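Local coordinates for 350aa long hypothetical aspartate-semialdehyde dehydrogenase (Sulfolobus tokodaii, PDB 2EP5), which probably reduces malonyl-CoA to malonate semialdehyde with NADPH, as a member of the aspartate-semialdehyde dehydrogenase family, at residues Ala2-Thr13 against Pro28-Ala37; Val80-Glu91 against Lys102-Phe111. All coordinates share one frame; numbering follows the deposited sequence.

Contact 1. Residues Ala2-Thr13 against Pro28-Ala37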
# COMPACT_ATOMS: atom_id res chain seq x y z
N ALA A 2 -26.00 37.46 6.39
CA ALA A 2 -25.73 37.49 7.85
C ALA A 2 -24.59 38.44 8.18
O ALA A 2 -23.86 38.88 7.29
CB ALA A 2 -25.40 36.09 8.35
N ASP A 3 -24.44 38.77 9.46
CA ASP A 3 -23.36 39.65 9.88
C ASP A 3 -22.10 38.82 10.01
O ASP A 3 -22.02 37.92 10.85
CB ASP A 3 -23.69 40.32 11.22
CG ASP A 3 -24.84 41.30 11.10
OD1 ASP A 3 -24.75 42.22 10.26
OD2 ASP A 3 -25.83 41.14 11.85
N LYS A 4 -21.12 39.12 9.17
CA LYS A 4 -19.87 38.39 9.17
C LYS A 4 -18.94 38.65 10.35
O LYS A 4 -18.85 39.76 10.86
CB LYS A 4 -19.12 38.66 7.86
CG LYS A 4 -19.51 37.73 6.72
CD LYS A 4 -20.98 37.85 6.34
CE LYS A 4 -21.40 36.77 5.34
NZ LYS A 4 -20.60 36.78 4.08
N ILE A 5 -18.26 37.59 10.78
CA ILE A 5 -17.28 37.67 11.86
C ILE A 5 -15.95 37.42 11.15
O ILE A 5 -15.75 36.36 10.55
CB ILE A 5 -17.51 36.56 12.92
CG1 ILE A 5 -18.76 36.87 13.75
CG2 ILE A 5 -16.31 36.48 13.86
CD1 ILE A 5 -20.04 36.84 12.95
N LYS A 6 -15.07 38.41 11.20
CA LYS A 6 -13.77 38.30 10.54
C LYS A 6 -12.77 37.45 11.30
O LYS A 6 -12.50 37.69 12.48
CB LYS A 6 -13.22 39.70 10.30
CG LYS A 6 -14.07 40.51 9.33
CD LYS A 6 -13.53 41.91 9.12
CE LYS A 6 -14.21 42.57 7.93
NZ LYS A 6 -15.71 42.49 7.99
N VAL A 7 -12.21 36.46 10.63
CA VAL A 7 -11.24 35.57 11.26
C VAL A 7 -9.92 35.47 10.50
O VAL A 7 -9.84 35.74 9.30
CB VAL A 7 -11.81 34.15 11.43
CG1 VAL A 7 -13.15 34.21 12.18
CG2 VAL A 7 -11.99 33.47 10.07
N SER A 8 -8.86 35.09 11.21
CA SER A 8 -7.56 34.89 10.59
C SER A 8 -7.18 33.45 10.92
O SER A 8 -7.74 32.85 11.83
CB SER A 8 -6.53 35.86 11.16
OG SER A 8 -6.19 35.53 12.49
N LEU A 9 -6.22 32.89 10.18
CA LEU A 9 -5.81 31.51 10.40
C LEU A 9 -4.29 31.33 10.48
O LEU A 9 -3.57 31.64 9.52
CB LEU A 9 -6.37 30.62 9.29
CG LEU A 9 -6.03 29.12 9.33
CD1 LEU A 9 -6.64 28.49 10.58
CD2 LEU A 9 -6.55 28.44 8.06
N LEU A 10 -3.82 30.85 11.63
CA LEU A 10 -2.40 30.59 11.85
C LEU A 10 -2.09 29.15 11.40
O LEU A 10 -2.90 28.25 11.63
CB LEU A 10 -2.05 30.76 13.33
CG LEU A 10 -1.69 32.16 13.86
CD1 LEU A 10 -2.58 33.24 13.25
CD2 LEU A 10 -1.82 32.15 15.37
N GLY A 11 -0.94 28.94 10.78
CA GLY A 11 -0.60 27.61 10.31
C GLY A 11 -1.67 27.14 9.33
O GLY A 11 -2.31 26.12 9.54
N SER A 12 -1.85 27.91 8.26
CA SER A 12 -2.85 27.64 7.23
C SER A 12 -2.33 26.78 6.09
O SER A 12 -3.09 26.37 5.22
CB SER A 12 -3.36 28.96 6.65
OG SER A 12 -2.31 29.66 6.00
N THR A 13 -1.03 26.52 6.11
CA THR A 13 -0.36 25.75 5.07
C THR A 13 -0.39 24.23 5.25
O THR A 13 -0.34 23.48 4.28
CB THR A 13 1.09 26.26 4.93
OG1 THR A 13 1.10 27.43 4.11
CG2 THR A 13 2.00 25.21 4.34
N PRO A 28 -21.10 30.52 6.18
CA PRO A 28 -22.18 31.52 6.24
C PRO A 28 -21.77 32.88 6.82
O PRO A 28 -21.97 33.90 6.16
CB PRO A 28 -23.23 30.82 7.11
CG PRO A 28 -23.06 29.40 6.75
CD PRO A 28 -21.56 29.22 6.71
N TYR A 29 -21.22 32.90 8.03
CA TYR A 29 -20.82 34.17 8.65
C TYR A 29 -19.35 34.34 9.02
O TYR A 29 -18.91 35.46 9.30
CB TYR A 29 -21.68 34.45 9.89
CG TYR A 29 -21.83 33.29 10.84
CD1 TYR A 29 -22.81 32.32 10.63
CD2 TYR A 29 -21.02 33.18 11.97
CE1 TYR A 29 -22.98 31.27 11.52
CE2 TYR A 29 -21.18 32.13 12.87
CZ TYR A 29 -22.16 31.18 12.64
OH TYR A 29 -22.34 30.15 13.53
N LEU A 30 -18.59 33.25 9.05
CA LEU A 30 -17.16 33.33 9.37
C LEU A 30 -16.42 33.72 8.09
O LEU A 30 -16.34 32.94 7.15
CB LEU A 30 -16.66 31.98 9.88
CG LEU A 30 -16.45 31.76 11.39
CD1 LEU A 30 -17.45 32.54 12.21
CD2 LEU A 30 -16.54 30.27 11.69
N GLU A 31 -15.88 34.94 8.06
CA GLU A 31 -15.16 35.44 6.89
C GLU A 31 -13.64 35.43 7.06
O GLU A 31 -13.08 36.30 7.74
CB GLU A 31 -15.63 36.85 6.55
CG GLU A 31 -14.86 37.52 5.40
CD GLU A 31 -15.50 38.83 4.94
OE1 GLU A 31 -15.90 39.64 5.81
OE2 GLU A 31 -15.59 39.06 3.71
N LEU A 32 -12.99 34.47 6.43
CA LEU A 32 -11.54 34.34 6.50
C LEU A 32 -10.91 35.46 5.69
O LEU A 32 -11.03 35.50 4.46
CB LEU A 32 -11.11 32.98 5.96
CG LEU A 32 -9.60 32.71 5.87
CD1 LEU A 32 -8.97 32.86 7.25
CD2 LEU A 32 -9.37 31.30 5.31
N VAL A 33 -10.23 36.37 6.38
CA VAL A 33 -9.60 37.50 5.71
C VAL A 33 -8.09 37.49 5.80
O VAL A 33 -7.43 38.27 5.12
CB VAL A 33 -10.11 38.83 6.30
CG1 VAL A 33 -11.63 38.90 6.20
CG2 VAL A 33 -9.65 38.98 7.74
N LYS A 34 -7.54 36.60 6.63
CA LYS A 34 -6.09 36.52 6.79
C LYS A 34 -5.59 35.11 7.10
O LYS A 34 -6.11 34.42 7.98
CB LYS A 34 -5.60 37.48 7.88
CG LYS A 34 -5.64 38.95 7.49
CD LYS A 34 -5.26 39.85 8.64
CE LYS A 34 -5.19 41.29 8.18
NZ LYS A 34 -4.75 42.19 9.27
N VAL A 35 -4.55 34.71 6.38
CA VAL A 35 -3.94 33.41 6.57
C VAL A 35 -2.48 33.67 6.84
O VAL A 35 -1.87 34.58 6.26
CB VAL A 35 -4.08 32.50 5.32
CG1 VAL A 35 -5.53 32.11 5.14
CG2 VAL A 35 -3.57 33.23 4.09
N SER A 36 -1.92 32.87 7.74
CA SER A 36 -0.53 33.01 8.13
C SER A 36 0.22 31.72 7.86
O SER A 36 -0.37 30.64 7.82
CB SER A 36 -0.45 33.37 9.61
OG SER A 36 0.89 33.55 10.04
N ALA A 37 1.53 31.84 7.66
CA ALA A 37 2.39 30.70 7.39
C ALA A 37 3.79 31.09 7.84
O ALA A 37 3.97 32.09 8.55
CB ALA A 37 2.38 30.36 5.91
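The Tyr29 ring meets Ile5 obliquely, with Ile5 CD1 3.9 Å from Tyr29 CD2. The two side chains lie side by side and point the same way. These residues belong to the first beta-alpha-beta unit of a Rossmann-type NAD(P)-binding domain, in which helix 15-24 joins parallel strands 5-10 and 30-36. Beyond the contact, His27 packs on the Tyr29 ring edge-to-face. The side chains of Glu31 and Lys6 also run alongside each other, and Lys6 NZ forms a salt bridge with Glu31 OE1 at 3.6 Å. Glu31 reaches it with CG anti to the backbone N (chi1 176°) and an extended chain. Ile5 N donates to Tyr29 O, Glu31 N to Ile5 O and Val7 N to Glu31 O. Val7 O then receives Val33 N, and Leu9 N bonds to Lys34 O. The register slips by one residue between Val7, paired with Leu32, and Ser8, paired with Lys34: a beta bulge. Ile5, Val7, Leu9, Leu30, Leu32 and Val35 share one face of the sheet. There Leu32 CD1 touches Leu9 CB at 4.0 Å, while helix 15-24 covers Leu9 and Leu30. Lys6, Ser8, Glu31 and Lys34 lie on the other face. Past the strand, Ser12 grips one carbonyl twice. Ser12 N meets Ser36 O at 3.1 Å, nearly in line with the C=O bond. Ser12 OG donates to the same Ser36 O at 2.8 Å, from above the carbonyl plane.

Contact 2. Residues Val80-Glu91 against Lys102-Phe111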
# COMPACT_ATOMS: atom_id res chain seq x y z
N VAL A 80 -11.56 37.16 15.51
CA VAL A 80 -11.07 35.96 16.19
C VAL A 80 -9.91 35.35 15.42
O VAL A 80 -9.92 35.30 14.19
CB VAL A 80 -12.18 34.90 16.32
CG1 VAL A 80 -11.64 33.65 17.02
CG2 VAL A 80 -13.36 35.46 17.09
N VAL A 81 -8.90 34.89 16.14
CA VAL A 81 -7.76 34.27 15.51
C VAL A 81 -7.86 32.77 15.73
O VAL A 81 -7.97 32.31 16.87
CB VAL A 81 -6.44 34.75 16.12
CG1 VAL A 81 -5.28 34.11 15.37
CG2 VAL A 81 -6.35 36.26 16.04
N LEU A 82 -7.86 32.01 14.64
CA LEU A 82 -7.93 30.56 14.72
C LEU A 82 -6.50 30.07 14.50
O LEU A 82 -5.74 30.69 13.75
CB LEU A 82 -8.85 30.00 13.63
CG LEU A 82 -10.23 30.63 13.49
CD1 LEU A 82 -11.06 29.74 12.60
CD2 LEU A 82 -10.91 30.79 14.84
N SER A 83 -6.13 28.97 15.14
CA SER A 83 -4.77 28.47 15.02
C SER A 83 -4.65 26.98 14.77
O SER A 83 -5.29 26.16 15.44
CB SER A 83 -3.98 28.83 16.28
OG SER A 83 -2.63 28.42 16.16
N ALA A 84 -3.80 26.64 13.80
CA ALA A 84 -3.52 25.26 13.45
C ALA A 84 -2.01 25.12 13.43
O ALA A 84 -1.46 24.24 12.77
CB ALA A 84 -4.09 24.94 12.08
N LEU A 85 -1.34 26.00 14.16
CA LEU A 85 0.12 25.99 14.25
C LEU A 85 0.67 24.68 14.79
O LEU A 85 0.01 23.96 15.55
CB LEU A 85 0.59 27.12 15.18
CG LEU A 85 0.38 28.56 14.73
CD1 LEU A 85 0.48 29.48 15.96
CD2 LEU A 85 1.41 28.93 13.67
N PRO A 86 1.90 24.33 14.39
CA PRO A 86 2.42 23.07 14.93
C PRO A 86 2.66 23.23 16.45
O PRO A 86 2.96 24.33 16.93
CB PRO A 86 3.71 22.83 14.13
CG PRO A 86 4.08 24.19 13.59
CD PRO A 86 2.74 24.82 13.28
N ASN A 87 2.52 22.13 17.17
CA ASN A 87 2.68 22.11 18.62
C ASN A 87 3.95 22.79 19.15
O ASN A 87 3.91 23.49 20.15
CB ASN A 87 2.60 20.66 19.13
CG ASN A 87 1.22 20.05 18.97
OD1 ASN A 87 1.05 18.82 18.99
ND2 ASN A 87 0.21 20.91 18.82
N GLU A 88 5.07 22.59 18.46
CA GLU A 88 6.34 23.17 18.91
C GLU A 88 6.51 24.67 18.67
O GLU A 88 7.52 25.25 19.07
CB GLU A 88 7.52 22.44 18.26
CG GLU A 88 7.15 21.14 17.58
CD GLU A 88 6.23 21.34 16.38
OE1 GLU A 88 6.64 22.03 15.42
OE2 GLU A 88 5.11 20.80 16.41
N LEU A 89 5.53 25.32 18.04
CA LEU A 89 5.64 26.75 17.78
C LEU A 89 4.48 27.56 18.35
O LEU A 89 4.57 28.77 18.52
CB LEU A 89 5.71 27.01 16.28
CG LEU A 89 6.83 26.32 15.49
CD1 LEU A 89 6.65 26.57 13.99
CD2 LEU A 89 8.17 26.84 15.97
N ALA A 90 3.39 26.87 18.66
CA ALA A 90 2.19 27.52 19.15
C ALA A 90 2.25 28.29 20.47
O ALA A 90 1.63 29.35 20.57
CB ALA A 90 1.05 26.49 19.22
N GLU A 91 2.97 27.79 21.47
CA GLU A 91 3.00 28.47 22.76
C GLU A 91 3.37 29.94 22.71
O GLU A 91 2.56 30.80 23.06
CB GLU A 91 3.92 27.74 23.75
CG GLU A 91 3.60 28.11 25.21
CD GLU A 91 4.48 27.43 26.24
OE1 GLU A 91 4.73 26.22 26.12
OE2 GLU A 91 4.93 28.11 27.19
N LYS A 102 -5.93 39.61 21.82
CA LYS A 102 -6.60 38.82 20.78
C LYS A 102 -7.36 37.63 21.34
O LYS A 102 -6.95 37.04 22.34
CB LYS A 102 -5.58 38.31 19.76
CG LYS A 102 -4.91 39.39 18.93
CD LYS A 102 -5.74 39.80 17.72
CE LYS A 102 -7.04 40.47 18.11
NZ LYS A 102 -7.82 40.84 16.91
N ILE A 103 -8.48 37.29 20.70
CA ILE A 103 -9.26 36.11 21.08
C ILE A 103 -8.70 34.99 20.19
O ILE A 103 -8.81 35.04 18.96
CB ILE A 103 -10.76 36.28 20.77
CG1 ILE A 103 -11.36 37.37 21.65
CG2 ILE A 103 -11.47 34.95 20.99
CD1 ILE A 103 -12.84 37.60 21.42
N VAL A 104 -8.09 33.98 20.82
CA VAL A 104 -7.50 32.87 20.08
C VAL A 104 -8.15 31.52 20.36
O VAL A 104 -8.36 31.16 21.52
CB VAL A 104 -5.99 32.73 20.41
CG1 VAL A 104 -5.37 31.60 19.60
CG2 VAL A 104 -5.27 34.04 20.14
N VAL A 105 -8.48 30.80 19.28
CA VAL A 105 -9.06 29.46 19.36
C VAL A 105 -8.07 28.58 18.60
O VAL A 105 -7.91 28.70 17.38
CB VAL A 105 -10.44 29.38 18.67
CG1 VAL A 105 -11.03 27.98 18.85
CG2 VAL A 105 -11.38 30.41 19.27
N SER A 106 -7.41 27.69 19.33
CA SER A 106 -6.37 26.85 18.74
C SER A 106 -6.48 25.35 18.97
O SER A 106 -6.95 24.91 20.03
CB SER A 106 -5.01 27.34 19.26
OG SER A 106 -4.02 26.35 19.12
N ASN A 107 -6.04 24.56 17.99
CA ASN A 107 -6.07 23.12 18.15
C ASN A 107 -4.68 22.55 18.40
O ASN A 107 -4.47 21.35 18.35
CB ASN A 107 -6.78 22.41 16.97
CG ASN A 107 -6.25 22.81 15.59
OD1 ASN A 107 -7.04 23.08 14.67
ND2 ASN A 107 -4.93 22.82 15.42
N ALA A 108 -3.72 23.44 18.67
CA ALA A 108 -2.35 23.02 18.97
C ALA A 108 -2.30 22.65 20.46
O ALA A 108 -3.02 23.23 21.26
CB ALA A 108 -1.37 24.14 18.68
N SER A 109 -1.44 21.71 20.81
CA SER A 109 -1.32 21.21 22.19
C SER A 109 -0.99 22.15 23.37
O SER A 109 -1.52 21.97 24.46
CB SER A 109 -0.34 20.04 22.20
OG SER A 109 0.93 20.47 21.78
N PRO A 110 -0.11 23.15 23.17
CA PRO A 110 0.20 24.04 24.30
C PRO A 110 -1.02 24.64 25.01
O PRO A 110 -1.96 25.11 24.36
CB PRO A 110 1.08 25.11 23.66
CG PRO A 110 1.81 24.33 22.59
CD PRO A 110 0.68 23.51 21.99
N PHE A 111 -1.01 24.59 26.34
CA PHE A 111 -2.09 25.13 27.17
C PHE A 111 -3.35 24.27 27.27
O PHE A 111 -4.22 24.54 28.09
CB PHE A 111 -2.51 26.52 26.67
CG PHE A 111 -1.47 27.58 26.85
CD1 PHE A 111 -1.10 27.99 28.13
CD2 PHE A 111 -0.85 28.17 25.75
CE1 PHE A 111 -0.13 28.98 28.31
CE2 PHE A 111 0.12 29.15 25.92
CZ PHE A 111 0.48 29.56 27.21
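Ser106 OG, beside Ser83, is gripped by three groups. It accepts from Ala108 N at 3.0 Å, forming an ST turn, and bonds to Glu94 OE2 and Lys147 NZ. Ser83 and Ser106 come together through their CB atoms, 3.5 Å apart. They end parallel strands 80-83 and 103-106, which helix 87-99 connects in a beta-alpha-beta unit of the Rossmann-type domain. In both serines OG stands anti to the backbone N (chi1 -177° in Ser83, 160° in Ser106), and each OG hydrogen-bonds to Glu94 OE2 of helix 87-99. One carboxylate oxygen thus ties the two strand ends to the helix. Between the strands, Val81 N donates to Ile103 O at 2.8 Å, in an almost straight bond (174° at the hydrogen). Val105 N donates to Val81 O, Ser83 N bonds to Val105 O, and Asn107 N closes the series on Ser83 O. Val81, Ser83, Val104 and Ser106 share one face, with Val81 CB 4.2 Å from Val104 CG2. Leu82 and Val105 lie side by side on the other face, where helix 334-347 covers both. The chain after strand 103-106 then packs against the start of helix 87-99. Ala108 CB rests 3.4 Å from Ala90 CB, and the Pro110 ring lies beside Ala90 and Glu91. The side chains of Glu91 and Phe111 cross at about a right angle, Glu91 CG 3.7 Å from Phe111 CE2 in an oblique approach to the ring.

Contacts 1 and 2 each pair the strands of a beta-alpha-beta unit in one parallel sheet, with centres about 14 Å apart. Strands 5-10 and 80-83 are neighbours, so the two units join directly. Leu10 N lies 2.9 Å from Leu82 O, and Leu10 O lies 2.9 Å from Ala84 N; both are probable hydrogen bonds. Side chains meet here too, with Ser8 OG 3.3 Å from Val81 CG1. Contact 1 lies away from the predicted active-site residues. Contact 2 is nearer: the side chain of Asn107 is about 8 Å from that of Cys151, the predicted acyl-thioester nucleophile, and that of Asn87 is about 11 Å from that of His244, the predicted proton acceptor.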